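Long-range contacts in 3-dehydroquinate dehydratase (Clostridium difficile, PDB 3JS3), which catalyses the cis-dehydration of 3-dehydroquinate to 3-dehydroshikimate through an imine intermediate, the third step of the chorismate pathway: residues Phe149-Lys154 against Met178-Lys183; Leu172-Val177 against Ile205-Ser210; Val8-Ile13 against Asp78-Phe83. One frame throughout, in Å; residues are numbered along the deposited sequence.

Interaction 1: Phe149-Lys154 against Met178-Lys183; sequences FNKTPK and MPQNEK
Met-178 faces the loop Phe-149 to Lys-154 with its backbone and with CB, CG and CE of its side chain. Its amide N gives a hydrogen bond to Lys-151 O (3.3 Å, 161° at the hydrogen); the bond is straight at the donor, yet the donor stands well above the carbonyl plane. The Met-178 carbonyl is used in turn: Thr-152 OG1 donates to Met-178 O at 2.6 Å, again from above the plane, at 99° to the C=O bond. Threonine suits this buried place because its short branch brings a hydroxyl to a neighbouring backbone; OG1 lies beside its own backbone N (chi1 -73°), on the side where Met-178 O waits.

The methionine side chain leaves with CG anti to the backbone N and then bends twice, at chi2 and chi3, which folds it along the Phe-149 peptide. CG packs 3.5 Å from Phe-149 O, and the terminal CE reaches CD1 of the Phe-149 ring at 4.0 Å, approaching obliquely. An unbranched, flexible thioether can bend in this way to lie along a peptide and still reach a ring. Exposed Gln-180 lies against the Asn-150 to Lys-151 backbone: its CG lies 3.6 Å from Asn-150 O, while NE2 rests 3.6 Å from Lys-151 CA, a packing contact.

In the second shell, Asp-148 OD1 accepts hydrogen bonds from the amides of Asn-150 and Lys-151, which probably helps to fix the loop backbone near Lys-151 O. Asp-184 OD2 similarly receives Gln-180 N, and Asn-181 caps the start of helix 182-199 through Asp-184 N.

Both loops follow the C-terminal ends of parallel barrel strands, 141-148 and 172-177, and lead into helices 155-167 and 182-199. Phe-149 lies near catalytic His-147 and packs on Met-209 and Pro-238, whereas Pro-153 is covered by Val-177 and by helix 155-167.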
ATOM      1  N   PHE A 149      20.316   1.555  -7.716  1.00 19.97           N
ATOM      2  CA  PHE A 149      19.607   2.814  -8.056  1.00 21.29           C
ATOM      3  C   PHE A 149      19.189   2.996  -9.537  1.00 21.57           C
ATOM      4  O   PHE A 149      18.599   4.030  -9.899  1.00 21.25           O
ATOM      5  CB  PHE A 149      20.437   4.036  -7.607  1.00 21.97           C
ATOM      6  CG  PHE A 149      20.381   4.294  -6.114  1.00 20.84           C
ATOM      7  CD1 PHE A 149      19.571   5.303  -5.604  1.00 22.77           C
ATOM      8  CD2 PHE A 149      21.101   3.514  -5.237  1.00 20.54           C
ATOM      9  CE1 PHE A 149      19.493   5.542  -4.227  1.00 26.82           C
ATOM     10  CE2 PHE A 149      21.035   3.735  -3.869  1.00 24.08           C
ATOM     11  CZ  PHE A 149      20.225   4.762  -3.358  1.00 22.77           C
ATOM     12  N   ASN A 150      19.477   2.019 -10.390  1.00 22.47           N
ATOM     13  CA  ASN A 150      19.111   2.146 -11.809  1.00 23.62           C
ATOM     14  C   ASN A 150      18.097   1.123 -12.304  1.00 23.93           C
ATOM     15  O   ASN A 150      17.329   1.399 -13.228  1.00 25.29           O
ATOM     16  CB  ASN A 150      20.368   2.014 -12.699  1.00 23.97           C
ATOM     17  CG  ASN A 150      21.429   3.062 -12.393  1.00 28.43           C
ATOM     18  OD1 ASN A 150      22.618   2.775 -12.465  1.00 32.36           O
ATOM     19  ND2 ASN A 150      21.003   4.269 -12.025  1.00 33.20           N
ATOM     20  N   LYS A 151      18.092  -0.045 -11.670  1.00 24.24           N
ATOM     21  CA  LYS A 151      17.309  -1.184 -12.116  1.00 23.81           C
ATOM     22  C   LYS A 151      16.741  -2.017 -10.984  1.00 22.75           C
ATOM     23  O   LYS A 151      17.170  -1.896  -9.846  1.00 23.63           O
ATOM     24  CB  LYS A 151      18.288  -2.053 -12.922  1.00 24.58           C
ATOM     25  CG  LYS A 151      17.833  -3.441 -13.365  1.00 27.43           C
ATOM     26  CD  LYS A 151      18.925  -4.069 -14.275  1.00 30.50           C
ATOM     27  CE  LYS A 151      18.442  -5.368 -14.949  1.00 34.55           C
ATOM     28  NZ  LYS A 151      19.383  -5.863 -16.049  1.00 38.36           N
ATOM     29  N   THR A 152      15.744  -2.827 -11.317  1.00 21.45           N
ATOM     30  CA  THR A 152      15.156  -3.789 -10.424  1.00 21.37           C
ATOM     31  C   THR A 152      15.522  -5.132 -11.025  1.00 21.93           C
ATOM     32  O   THR A 152      15.018  -5.491 -12.084  1.00 21.94           O
ATOM     33  CB  THR A 152      13.621  -3.680 -10.348  1.00 22.33           C
ATOM     34  OG1 THR A 152      13.256  -2.503  -9.606  1.00 22.44           O
ATOM     35  CG2 THR A 152      13.027  -4.915  -9.653  1.00 19.72           C
ATOM     36  N   PRO A 153      16.432  -5.873 -10.381  1.00 22.33           N
ATOM     37  CA  PRO A 153      16.765  -7.160 -10.960  1.00 23.05           C
ATOM     38  C   PRO A 153      15.552  -8.086 -10.976  1.00 23.36           C
ATOM     39  O   PRO A 153      14.584  -7.837 -10.260  1.00 22.93           O
ATOM     40  CB  PRO A 153      17.852  -7.699 -10.022  1.00 23.44           C
ATOM     41  CG  PRO A 153      18.439  -6.492  -9.370  1.00 23.36           C
ATOM     42  CD  PRO A 153      17.294  -5.534  -9.238  1.00 22.64           C
ATOM     43  N   LYS A 154      15.621  -9.137 -11.788  1.00 23.65           N
ATOM     44  CA  LYS A 154      14.537 -10.127 -11.904  1.00 24.01           C
ATOM     45  C   LYS A 154      14.344 -10.771 -10.538  1.00 22.50           C
ATOM     46  O   LYS A 154      15.301 -10.824  -9.771  1.00 21.73           O
ATOM     47  CB  LYS A 154      14.887 -11.202 -12.923  1.00 23.82           C
ATOM     48  CG  LYS A 154      15.301 -10.678 -14.299  1.00 30.15           C
ATOM     49  CD  LYS A 154      14.186  -9.925 -15.005  1.00 35.70           C
ATOM     50  CE  LYS A 154      14.593  -9.567 -16.430  1.00 38.86           C
ATOM     51  NZ  LYS A 154      13.455  -8.963 -17.191  1.00 42.61           N
ATOM     52  N   MET A 178      15.458  -0.115  -7.660  1.00 17.66           N
ATOM     53  CA  MET A 178      14.787   1.007  -8.314  1.00 17.51           C
ATOM     54  C   MET A 178      13.901   0.515  -9.459  1.00 18.00           C
ATOM     55  O   MET A 178      14.359  -0.227 -10.361  1.00 15.09           O
ATOM     56  CB  MET A 178      15.823   2.003  -8.865  1.00 18.48           C
ATOM     57  CG  MET A 178      15.222   3.283  -9.460  1.00 21.35           C
ATOM     58  SD  MET A 178      14.543   4.423  -8.225  1.00 27.23           S
ATOM     59  CE  MET A 178      16.044   5.042  -7.473  1.00 19.64           C
ATOM     60  N   PRO A 179      12.614   0.903  -9.422  1.00 18.55           N
ATOM     61  CA  PRO A 179      11.745   0.494 -10.502  1.00 19.08           C
ATOM     62  C   PRO A 179      11.811   1.475 -11.639  1.00 18.84           C
ATOM     63  O   PRO A 179      12.029   2.670 -11.432  1.00 19.90           O
ATOM     64  CB  PRO A 179      10.350   0.517  -9.860  1.00 18.67           C
ATOM     65  CG  PRO A 179      10.446   1.612  -8.832  1.00 19.32           C
ATOM     66  CD  PRO A 179      11.870   1.575  -8.333  1.00 18.82           C
ATOM     67  N   GLN A 180      11.652   0.952 -12.837  1.00 19.45           N
ATOM     68  CA  GLN A 180      11.620   1.744 -14.043  1.00 19.74           C
ATOM     69  C   GLN A 180      10.193   1.698 -14.549  1.00 18.14           C
ATOM     70  O   GLN A 180       9.852   2.378 -15.527  1.00 16.96           O
ATOM     71  CB  GLN A 180      12.542   1.101 -15.055  1.00 20.82           C
ATOM     72  CG  GLN A 180      13.981   1.036 -14.605  1.00 25.25           C
ATOM     73  CD  GLN A 180      14.625  -0.281 -14.997  1.00 29.00           C
ATOM     74  OE1 GLN A 180      15.292  -0.380 -16.035  1.00 24.55           O
ATOM     75  NE2 GLN A 180      14.352  -1.339 -14.187  1.00 21.79           N
ATOM     76  N   ASN A 181       9.378   0.857 -13.897  1.00 17.02           N
ATOM     77  CA  ASN A 181       7.960   0.692 -14.223  1.00 17.39           C
ATOM     78  C   ASN A 181       7.201   0.051 -13.059  1.00 18.93           C
ATOM     79  O   ASN A 181       7.811  -0.438 -12.076  1.00 18.80           O
ATOM     80  CB  ASN A 181       7.760  -0.084 -15.542  1.00 18.04           C
ATOM     81  CG  ASN A 181       8.375  -1.476 -15.514  1.00 17.20           C
ATOM     82  OD1 ASN A 181       8.363  -2.158 -14.507  1.00 19.25           O
ATOM     83  ND2 ASN A 181       8.880  -1.902 -16.635  1.00 20.92           N
ATOM     84  N   GLU A 182       5.878   0.059 -13.167  1.00 18.37           N
ATOM     85  CA  GLU A 182       5.016  -0.438 -12.097  1.00 19.98           C
ATOM     86  C   GLU A 182       5.226  -1.916 -11.821  1.00 19.04           C
ATOM     87  O   GLU A 182       5.271  -2.333 -10.677  1.00 19.01           O
ATOM     88  CB  GLU A 182       3.540  -0.116 -12.379  1.00 19.62           C
ATOM     89  CG  GLU A 182       3.237   1.393 -12.488  1.00 20.40           C
ATOM     90  CD  GLU A 182       3.625   1.999 -13.839  1.00 26.13           C
ATOM     91  OE1 GLU A 182       3.824   1.228 -14.804  1.00 25.84           O
ATOM     92  OE2 GLU A 182       3.689   3.243 -13.949  1.00 28.99           O
ATOM     93  N   LYS A 183       5.400  -2.689 -12.870  1.00 19.31           N
ATOM     94  CA  LYS A 183       5.633  -4.107 -12.733  1.00 20.85           C
ATOM     95  C   LYS A 183       6.908  -4.422 -11.913  1.00 19.60           C
ATOM     96  O   LYS A 183       6.950  -5.409 -11.199  1.00 17.82           O
ATOM     97  CB  LYS A 183       5.695  -4.740 -14.129  1.00 22.52           C
ATOM     98  CG  LYS A 183       6.031  -6.236 -14.161  1.00 30.58           C
ATOM     99  CD  LYS A 183       5.164  -7.057 -13.205  1.00 39.38           C
ATOM    100  CE  LYS A 183       5.551  -8.537 -13.224  1.00 45.02           C
ATOM    101  NZ  LYS A 183       4.902  -9.265 -12.089  1.00 48.11           N
TER

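Interaction 2: Leu172-Val177 against Ile205-Ser210; sequences LPKIAV and ITMSMS. With DHS (3-amino-4,5-dihydroxy-cyclohex-1-enecarboxylate), chain E.
Lys-174 and Ile-205 are paired on one face of two parallel strands, and their side chains pass obliquely with CB to CB at 4.0 Å. The lysine is extended throughout, with CG anti to the backbone N (chi1 174°), and this full reach carries NZ to DHS C3, where they are covalently joined at 1.3 Å: the Schiff-base lysine linked to its ligand. Branched Ile-205 flanks the aliphatic stem, its CG2 touching Lys-174 CG.

On the same face Ala-176 is small enough for Met-207 to fold across it, CG to Ala-176 CB 3.6 Å. With bends at chi2 and chi3, Met-207 CG and CE both lie against DHS O4 (3.6 and 3.7 Å), giving the ligand carboxylate an apolar neighbour. Ile-175 and Thr-206 meet on the other face through their CG2 methyls (4.1 Å), while Thr-206 OG1 is hydrogen-bonded to Thr-192 OG1.

Five backbone hydrogen bonds fix the register, from Ile-205 N to Pro-173 O through Met-209 N to Val-177 O (2.8 Å, 178°). This is a beta-alpha-beta unit of the TIM barrel: helix 182-199 connects the strands and covers Thr-206 and Ser-208, strand 141-148 pairs along the far edge of 172-177, and helix 155-167 packs on Pro-173 and Ile-175.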
ATOM      1  N   LEU A 172      20.129  -9.815   9.169  1.00 19.02           N
ATOM      2  CA  LEU A 172      19.052  -9.210   8.379  1.00 18.83           C
ATOM      3  C   LEU A 172      19.492  -8.819   6.957  1.00 18.82           C
ATOM      4  O   LEU A 172      20.113  -7.759   6.754  1.00 18.03           O
ATOM      5  CB  LEU A 172      18.549  -7.946   9.078  1.00 19.24           C
ATOM      6  CG  LEU A 172      17.825  -8.062  10.425  1.00 21.12           C
ATOM      7  CD1 LEU A 172      17.797  -6.718  11.105  1.00 17.21           C
ATOM      8  CD2 LEU A 172      16.418  -8.631  10.270  1.00 18.05           C
ATOM      9  N   PRO A 173      19.208  -9.680   5.961  1.00 18.32           N
ATOM     10  CA  PRO A 173      19.549  -9.268   4.610  1.00 17.52           C
ATOM     11  C   PRO A 173      18.693  -8.053   4.227  1.00 19.00           C
ATOM     12  O   PRO A 173      17.524  -7.976   4.590  1.00 19.83           O
ATOM     13  CB  PRO A 173      19.157 -10.468   3.749  1.00 17.44           C
ATOM     14  CG  PRO A 173      18.951 -11.597   4.669  1.00 18.22           C
ATOM     15  CD  PRO A 173      18.713 -11.060   6.035  1.00 17.42           C
ATOM     16  N   LYS A 174      19.274  -7.118   3.492  1.00 19.26           N
ATOM     17  CA  LYS A 174      18.553  -5.939   3.070  1.00 19.23           C
ATOM     18  C   LYS A 174      18.840  -5.636   1.608  1.00 19.21           C
ATOM     19  O   LYS A 174      20.008  -5.570   1.213  1.00 16.39           O
ATOM     20  CB  LYS A 174      19.018  -4.736   3.868  1.00 19.26           C
ATOM     21  CG  LYS A 174      18.413  -3.449   3.381  1.00 20.93           C
ATOM     22  CD  LYS A 174      18.957  -2.245   4.109  1.00 23.90           C
ATOM     23  CE  LYS A 174      18.421  -0.983   3.499  1.00 25.51           C
ATOM     24  NZ  LYS A 174      19.046   0.275   3.995  1.00 31.76           N
ATOM     25  N   ILE A 175      17.787  -5.433   0.819  1.00 18.22           N
ATOM     26  CA  ILE A 175      17.978  -5.055  -0.563  1.00 17.95           C
ATOM     27  C   ILE A 175      17.005  -3.931  -0.946  1.00 17.91           C
ATOM     28  O   ILE A 175      15.807  -3.993  -0.644  1.00 18.73           O
ATOM     29  CB  ILE A 175      17.842  -6.271  -1.536  1.00 17.80           C
ATOM     30  CG1 ILE A 175      18.535  -5.957  -2.857  1.00 21.37           C
ATOM     31  CG2 ILE A 175      16.383  -6.645  -1.775  1.00 14.59           C
ATOM     32  CD1 ILE A 175      18.580  -7.139  -3.867  1.00 20.23           C
ATOM     33  N   ALA A 176      17.544  -2.884  -1.563  1.00 17.07           N
ATOM     34  CA  ALA A 176      16.749  -1.783  -2.091  1.00 17.52           C
ATOM     35  C   ALA A 176      16.965  -1.758  -3.615  1.00 17.84           C
ATOM     36  O   ALA A 176      18.091  -1.788  -4.075  1.00 18.24           O
ATOM     37  CB  ALA A 176      17.170  -0.471  -1.494  1.00 17.58           C
ATOM     38  N   VAL A 177      15.892  -1.686  -4.381  1.00 18.71           N
ATOM     39  CA  VAL A 177      15.981  -1.653  -5.848  1.00 18.73           C
ATOM     40  C   VAL A 177      15.179  -0.483  -6.410  1.00 18.50           C
ATOM     41  O   VAL A 177      14.332   0.075  -5.718  1.00 19.00           O
ATOM     42  CB  VAL A 177      15.489  -2.972  -6.464  1.00 18.67           C
ATOM     43  CG1 VAL A 177      16.405  -4.125  -6.055  1.00 16.60           C
ATOM     44  CG2 VAL A 177      14.072  -3.245  -6.050  1.00 18.94           C
ATOM     45  N   ILE A 205      14.813  -7.385   4.900  1.00 20.10           N
ATOM     46  CA  ILE A 205      14.378  -6.017   4.713  1.00 20.46           C
ATOM     47  C   ILE A 205      14.413  -5.745   3.214  1.00 20.78           C
ATOM     48  O   ILE A 205      15.421  -5.991   2.609  1.00 22.26           O
ATOM     49  CB  ILE A 205      15.329  -5.031   5.400  1.00 19.28           C
ATOM     50  CG1 ILE A 205      15.489  -5.353   6.898  1.00 20.36           C
ATOM     51  CG2 ILE A 205      14.791  -3.641   5.232  1.00 18.89           C
ATOM     52  CD1 ILE A 205      16.634  -4.569   7.617  1.00 12.89           C
ATOM     53  N   THR A 206      13.314  -5.294   2.612  1.00 19.81           N
ATOM     54  CA  THR A 206      13.320  -4.998   1.190  1.00 19.71           C
ATOM     55  C   THR A 206      12.508  -3.755   0.901  1.00 20.76           C
ATOM     56  O   THR A 206      11.561  -3.447   1.595  1.00 20.25           O
ATOM     57  CB  THR A 206      12.665  -6.108   0.355  1.00 20.28           C
ATOM     58  OG1 THR A 206      11.247  -6.081   0.561  1.00 20.89           O
ATOM     59  CG2 THR A 206      13.250  -7.496   0.676  1.00 16.26           C
ATOM     60  N   MET A 207      12.888  -3.051  -0.145  1.00 21.22           N
ATOM     61  CA  MET A 207      12.158  -1.893  -0.579  1.00 21.10           C
ATOM     62  C   MET A 207      12.353  -1.613  -2.067  1.00 21.17           C
ATOM     63  O   MET A 207      13.427  -1.885  -2.654  1.00 19.65           O
ATOM     64  CB  MET A 207      12.556  -0.644   0.197  1.00 21.88           C
ATOM     65  CG  MET A 207      14.060  -0.371   0.260  1.00 23.56           C
ATOM     66  SD  MET A 207      14.894  -1.236   1.608  1.00 32.30           S
ATOM     67  CE  MET A 207      14.329  -0.273   2.986  1.00 22.56           C
ATOM     68  N   SER A 208      11.303  -1.052  -2.656  1.00 21.21           N
ATOM     69  CA  SER A 208      11.324  -0.586  -4.036  1.00 21.18           C
ATOM     70  C   SER A 208      11.362   0.924  -3.829  1.00 20.83           C
ATOM     71  O   SER A 208      10.462   1.499  -3.190  1.00 20.62           O
ATOM     72  CB  SER A 208      10.075  -1.033  -4.771  1.00 20.55           C
ATOM     73  OG  SER A 208      10.082  -0.645  -6.136  1.00 25.51           O
ATOM     74  N   MET A 209      12.429   1.552  -4.313  1.00 20.12           N
ATOM     75  CA  MET A 209      12.640   2.991  -4.168  1.00 19.91           C
ATOM     76  C   MET A 209      11.768   3.907  -5.050  1.00 20.44           C
ATOM     77  O   MET A 209      11.087   3.464  -5.979  1.00 19.84           O
ATOM     78  CB  MET A 209      14.130   3.310  -4.387  1.00 20.56           C
ATOM     79  CG  MET A 209      15.057   2.749  -3.271  1.00 24.38           C
ATOM     80  SD  MET A 209      16.827   3.147  -3.487  1.00 25.31           S
ATOM     81  CE  MET A 209      17.257   2.140  -4.896  1.00 22.73           C
ATOM     82  N   SER A 210      11.819   5.197  -4.715  1.00 21.32           N
ATOM     83  CA  SER A 210      11.094   6.283  -5.371  1.00 21.61           C
ATOM     84  C   SER A 210       9.605   6.252  -5.084  1.00 21.82           C
ATOM     85  O   SER A 210       9.079   5.281  -4.515  1.00 23.11           O
ATOM     86  CB  SER A 210      11.302   6.274  -6.896  1.00 21.86           C
ATOM     87  OG  SER A 210      10.517   5.264  -7.488  1.00 22.24           O
TER
HETATM   88  C1  DHS E 301      16.975   3.055   3.082  1.00 37.66           C
HETATM   89  C3  DHS E 301      18.786   1.581   4.009  1.00 41.12           C
HETATM   90  C4  DHS E 301      19.207   2.745   4.925  1.00 39.78           C
HETATM   91  C5  DHS E 301      18.881   4.105   4.328  1.00 38.41           C
HETATM   92  C6  DHS E 301      17.401   4.169   3.984  1.00 39.06           C
HETATM   93  C7  DHS E 301      15.758   3.281   2.292  1.00 39.05           C
HETATM   94  C2  DHS E 301      17.644   1.895   3.054  1.00 38.16           C
HETATM   95  O2  DHS E 301      20.611   2.632   5.140  1.00 39.45           O
HETATM   96  O3  DHS E 301      19.096   5.198   5.229  1.00 35.08           O
HETATM   97  O4  DHS E 301      15.587   2.734   1.169  1.00 43.46           O
HETATM   98  O5  DHS E 301      14.900   4.062   2.761  1.00 35.68           O

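Interaction 3: Val8-Ile13 against Asp78-Phe83; sequences VQVKNI and DIPLLF
Lys-11 reaches from a tight turn across the Asp-78 to Pro-80 backbone. CB points toward that segment, with CG anti to the carbonyl carbon (chi1 -60°), and the chain then runs extended as far as CE. CD is the first atom to meet the other side: it sits 3.1 Å from Asp-78 O and also lies 3.9 Å from CD of the Pro-80 ring. CE continues over the Asp-78 backbone, 3.7 Å from its CA. A bend at the last torsion (chi4 -60°) then swings NZ to the carboxylate, where it forms a salt bridge with Asp-78 OD2 at 3.2 Å. The ammonium meets the oxygen on its anti side, close to the carboxylate plane, and the two side chains cross at about a right angle.

Beside this polar arm, Pro-80 offers its ring to two branched residues. Val-10 CG2 packs on Pro-80 CB at 3.7 Å, and Ile-13 CD1 comes to Pro-80 CG, also at 3.7 Å; the rigid ring gives both a firm apolar surface. Val-10 and Ile-13 are held together by a type II' turn closed by reciprocal backbone hydrogen bonds, making a beta hairpin of strands 8-10 and 13-15. Gln-9 NE2 reinforces it, donating to Lys-11 O at 2.6 Å.

The chemistry is thus divided: apolar packing of Val-10 and Ile-13 on Pro-80 seats the hairpin across the N-terminal end of barrel strand 81-84, and one salt bridge clasps its outer margin. Asp-115 adds a long, weak ion pair to Lys-11, so the ammonium probably feels negative charge from two residues, tempered by solvent around exposed Asp-78.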
ATOM      1  N   VAL A   8      15.145 -11.305  15.303  1.00 21.37           N
ATOM      2  CA  VAL A   8      16.247 -10.477  15.676  1.00 21.01           C
ATOM      3  C   VAL A   8      15.763  -9.534  16.765  1.00 22.25           C
ATOM      4  O   VAL A   8      15.045  -8.576  16.502  1.00 22.21           O
ATOM      5  CB  VAL A   8      16.758  -9.668  14.459  1.00 21.26           C
ATOM      6  CG1 VAL A   8      17.825  -8.654  14.881  1.00 19.04           C
ATOM      7  CG2 VAL A   8      17.273 -10.620  13.381  1.00 16.62           C
ATOM      8  N   GLN A   9      16.158  -9.822  17.997  1.00 22.32           N
ATOM      9  CA  GLN A   9      15.787  -9.013  19.134  1.00 22.71           C
ATOM     10  C   GLN A   9      16.859  -7.941  19.374  1.00 23.29           C
ATOM     11  O   GLN A   9      18.050  -8.246  19.381  1.00 21.73           O
ATOM     12  CB  GLN A   9      15.682  -9.931  20.369  1.00 24.39           C
ATOM     13  CG  GLN A   9      15.194  -9.256  21.639  1.00 26.93           C
ATOM     14  CD  GLN A   9      13.732  -8.860  21.558  1.00 30.63           C
ATOM     15  OE1 GLN A   9      12.945  -9.481  20.829  1.00 29.68           O
ATOM     16  NE2 GLN A   9      13.347  -7.854  22.344  1.00 30.57           N
ATOM     17  N   VAL A  10      16.434  -6.684  19.516  1.00 23.20           N
ATOM     18  CA  VAL A  10      17.328  -5.588  19.867  1.00 24.63           C
ATOM     19  C   VAL A  10      16.591  -4.752  20.940  1.00 26.31           C
ATOM     20  O   VAL A  10      15.648  -4.012  20.640  1.00 27.07           O
ATOM     21  CB  VAL A  10      17.799  -4.763  18.645  1.00 24.98           C
ATOM     22  CG1 VAL A  10      18.746  -5.585  17.798  1.00 24.68           C
ATOM     23  CG2 VAL A  10      16.612  -4.245  17.815  1.00 24.22           C
ATOM     24  N   LYS A  11      17.002  -4.923  22.199  1.00 27.05           N
ATOM     25  CA  LYS A  11      16.367  -4.264  23.343  1.00 26.62           C
ATOM     26  C   LYS A  11      14.917  -4.740  23.472  1.00 26.69           C
ATOM     27  O   LYS A  11      14.666  -5.945  23.478  1.00 26.59           O
ATOM     28  CB  LYS A  11      16.465  -2.735  23.264  1.00 27.05           C
ATOM     29  CG  LYS A  11      17.885  -2.202  23.222  1.00 29.97           C
ATOM     30  CD  LYS A  11      17.894  -0.678  23.348  1.00 33.69           C
ATOM     31  CE  LYS A  11      19.298  -0.087  23.211  1.00 35.37           C
ATOM     32  NZ  LYS A  11      20.245  -0.588  24.238  1.00 35.25           N
ATOM     33  N   ASN A  12      13.961  -3.818  23.566  1.00 26.57           N
ATOM     34  CA  ASN A  12      12.558  -4.208  23.698  1.00 27.33           C
ATOM     35  C   ASN A  12      11.902  -4.503  22.336  1.00 27.70           C
ATOM     36  O   ASN A  12      10.737  -4.879  22.284  1.00 27.95           O
ATOM     37  CB  ASN A  12      11.768  -3.109  24.433  1.00 27.71           C
ATOM     38  CG  ASN A  12      12.415  -2.710  25.779  1.00 29.87           C
ATOM     39  OD1 ASN A  12      13.528  -3.148  26.107  1.00 31.28           O
ATOM     40  ND2 ASN A  12      11.721  -1.866  26.549  1.00 30.97           N
ATOM     41  N   ILE A  13      12.664  -4.380  21.249  1.00 27.11           N
ATOM     42  CA  ILE A  13      12.128  -4.571  19.896  1.00 28.05           C
ATOM     43  C   ILE A  13      12.499  -5.907  19.234  1.00 27.53           C
ATOM     44  O   ILE A  13      13.650  -6.319  19.213  1.00 28.27           O
ATOM     45  CB  ILE A  13      12.509  -3.374  19.046  1.00 28.28           C
ATOM     46  CG1 ILE A  13      11.808  -2.157  19.670  1.00 29.84           C
ATOM     47  CG2 ILE A  13      12.107  -3.584  17.586  1.00 27.58           C
ATOM     48  CD1 ILE A  13      12.273  -0.879  19.189  1.00 35.59           C
ATOM     49  N   ASP A  78      17.934   3.822  25.605  1.00 27.20           N
ATOM     50  CA  ASP A  78      17.576   2.438  25.221  1.00 26.31           C
ATOM     51  C   ASP A  78      16.718   2.293  23.954  1.00 23.69           C
ATOM     52  O   ASP A  78      15.802   1.490  23.911  1.00 25.82           O
ATOM     53  CB  ASP A  78      16.977   1.638  26.403  1.00 26.39           C
ATOM     54  CG  ASP A  78      18.058   1.103  27.389  1.00 30.76           C
ATOM     55  OD1 ASP A  78      17.814   1.122  28.621  1.00 37.10           O
ATOM     56  OD2 ASP A  78      19.147   0.664  26.948  1.00 33.60           O
ATOM     57  N   ILE A  79      17.018   3.086  22.937  1.00 20.89           N
ATOM     58  CA  ILE A  79      16.370   2.948  21.641  1.00 17.37           C
ATOM     59  C   ILE A  79      17.404   2.240  20.751  1.00 16.28           C
ATOM     60  O   ILE A  79      18.576   2.658  20.690  1.00 14.84           O
ATOM     61  CB  ILE A  79      15.926   4.300  21.107  1.00 16.12           C
ATOM     62  CG1 ILE A  79      14.738   4.812  21.955  1.00 16.46           C
ATOM     63  CG2 ILE A  79      15.529   4.197  19.666  1.00 15.22           C
ATOM     64  CD1 ILE A  79      14.295   6.213  21.624  1.00 11.92           C
ATOM     65  N   PRO A  80      17.008   1.126  20.112  1.00 15.96           N
ATOM     66  CA  PRO A  80      17.947   0.393  19.267  1.00 15.90           C
ATOM     67  C   PRO A  80      18.608   1.329  18.297  1.00 16.12           C
ATOM     68  O   PRO A  80      17.943   2.175  17.742  1.00 17.26           O
ATOM     69  CB  PRO A  80      17.049  -0.600  18.549  1.00 14.82           C
ATOM     70  CG  PRO A  80      15.995  -0.891  19.511  1.00 15.57           C
ATOM     71  CD  PRO A  80      15.747   0.381  20.277  1.00 17.33           C
ATOM     72  N   LEU A  81      19.906   1.206  18.105  1.00 16.86           N
ATOM     73  CA  LEU A  81      20.609   2.093  17.202  1.00 16.54           C
ATOM     74  C   LEU A  81      21.402   1.348  16.143  1.00 17.98           C
ATOM     75  O   LEU A  81      22.321   0.563  16.462  1.00 18.39           O
ATOM     76  CB  LEU A  81      21.545   2.971  17.987  1.00 16.67           C
ATOM     77  CG  LEU A  81      22.465   3.961  17.276  1.00 17.60           C
ATOM     78  CD1 LEU A  81      21.688   5.055  16.549  1.00 17.27           C
ATOM     79  CD2 LEU A  81      23.397   4.538  18.320  1.00 18.01           C
ATOM     80  N   LEU A  82      21.050   1.608  14.888  1.00 16.00           N
ATOM     81  CA  LEU A  82      21.748   1.042  13.739  1.00 17.31           C
ATOM     82  C   LEU A  82      22.832   2.040  13.291  1.00 17.36           C
ATOM     83  O   LEU A  82      22.546   3.225  13.118  1.00 18.89           O
ATOM     84  CB  LEU A  82      20.767   0.871  12.575  1.00 17.36           C
ATOM     85  CG  LEU A  82      21.346   0.447  11.206  1.00 21.19           C
ATOM     86  CD1 LEU A  82      22.183  -0.846  11.319  1.00 14.82           C
ATOM     87  CD2 LEU A  82      20.218   0.264  10.149  1.00 22.14           C
ATOM     88  N   PHE A  83      24.047   1.566  13.057  1.00 16.56           N
ATOM     89  CA  PHE A  83      25.140   2.431  12.571  1.00 15.72           C
ATOM     90  C   PHE A  83      25.384   2.048  11.112  1.00 15.40           C
ATOM     91  O   PHE A  83      25.611   0.874  10.810  1.00 13.25           O
ATOM     92  CB  PHE A  83      26.382   2.162  13.412  1.00 16.67           C
ATOM     93  CG  PHE A  83      27.578   2.969  13.020  1.00 18.59           C
ATOM     94  CD1 PHE A  83      28.614   2.398  12.322  1.00 18.79           C
ATOM     95  CD2 PHE A  83      27.690   4.285  13.400  1.00 21.08           C
ATOM     96  CE1 PHE A  83      29.706   3.133  11.987  1.00 20.26           C
ATOM     97  CE2 PHE A  83      28.784   5.005  13.070  1.00 18.40           C
ATOM     98  CZ  PHE A  83      29.783   4.437  12.347  1.00 18.62           C
TER
HETATM   99  O   HOH W   1      13.164  -0.524  22.854  1.00 17.88           O

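In the fold
Interaction 2 is wholly buried, whereas interactions 1 and 3 are partly open to solvent and lie on opposite sides of the chain's centre, about 31 Å apart between centres. Interactions 1 and 2 share the passage from strand 172-177 to helix 182-199 and touch directly, Pro-179 and Phe-149 packing on Met-209, so the loops pack directly onto the end of the strand pair on the catalytic side. Interaction 3 concerns the other end of the barrel, meeting interaction 2 where Val-8 packs on Leu-172. Chemistry follows place: a regular backbone ladder and a covalent lysine inside, two isolated hydrogen bonds to backbone carbonyls in the loops, and a lysine-aspartate pair beside proline packing at the hairpin.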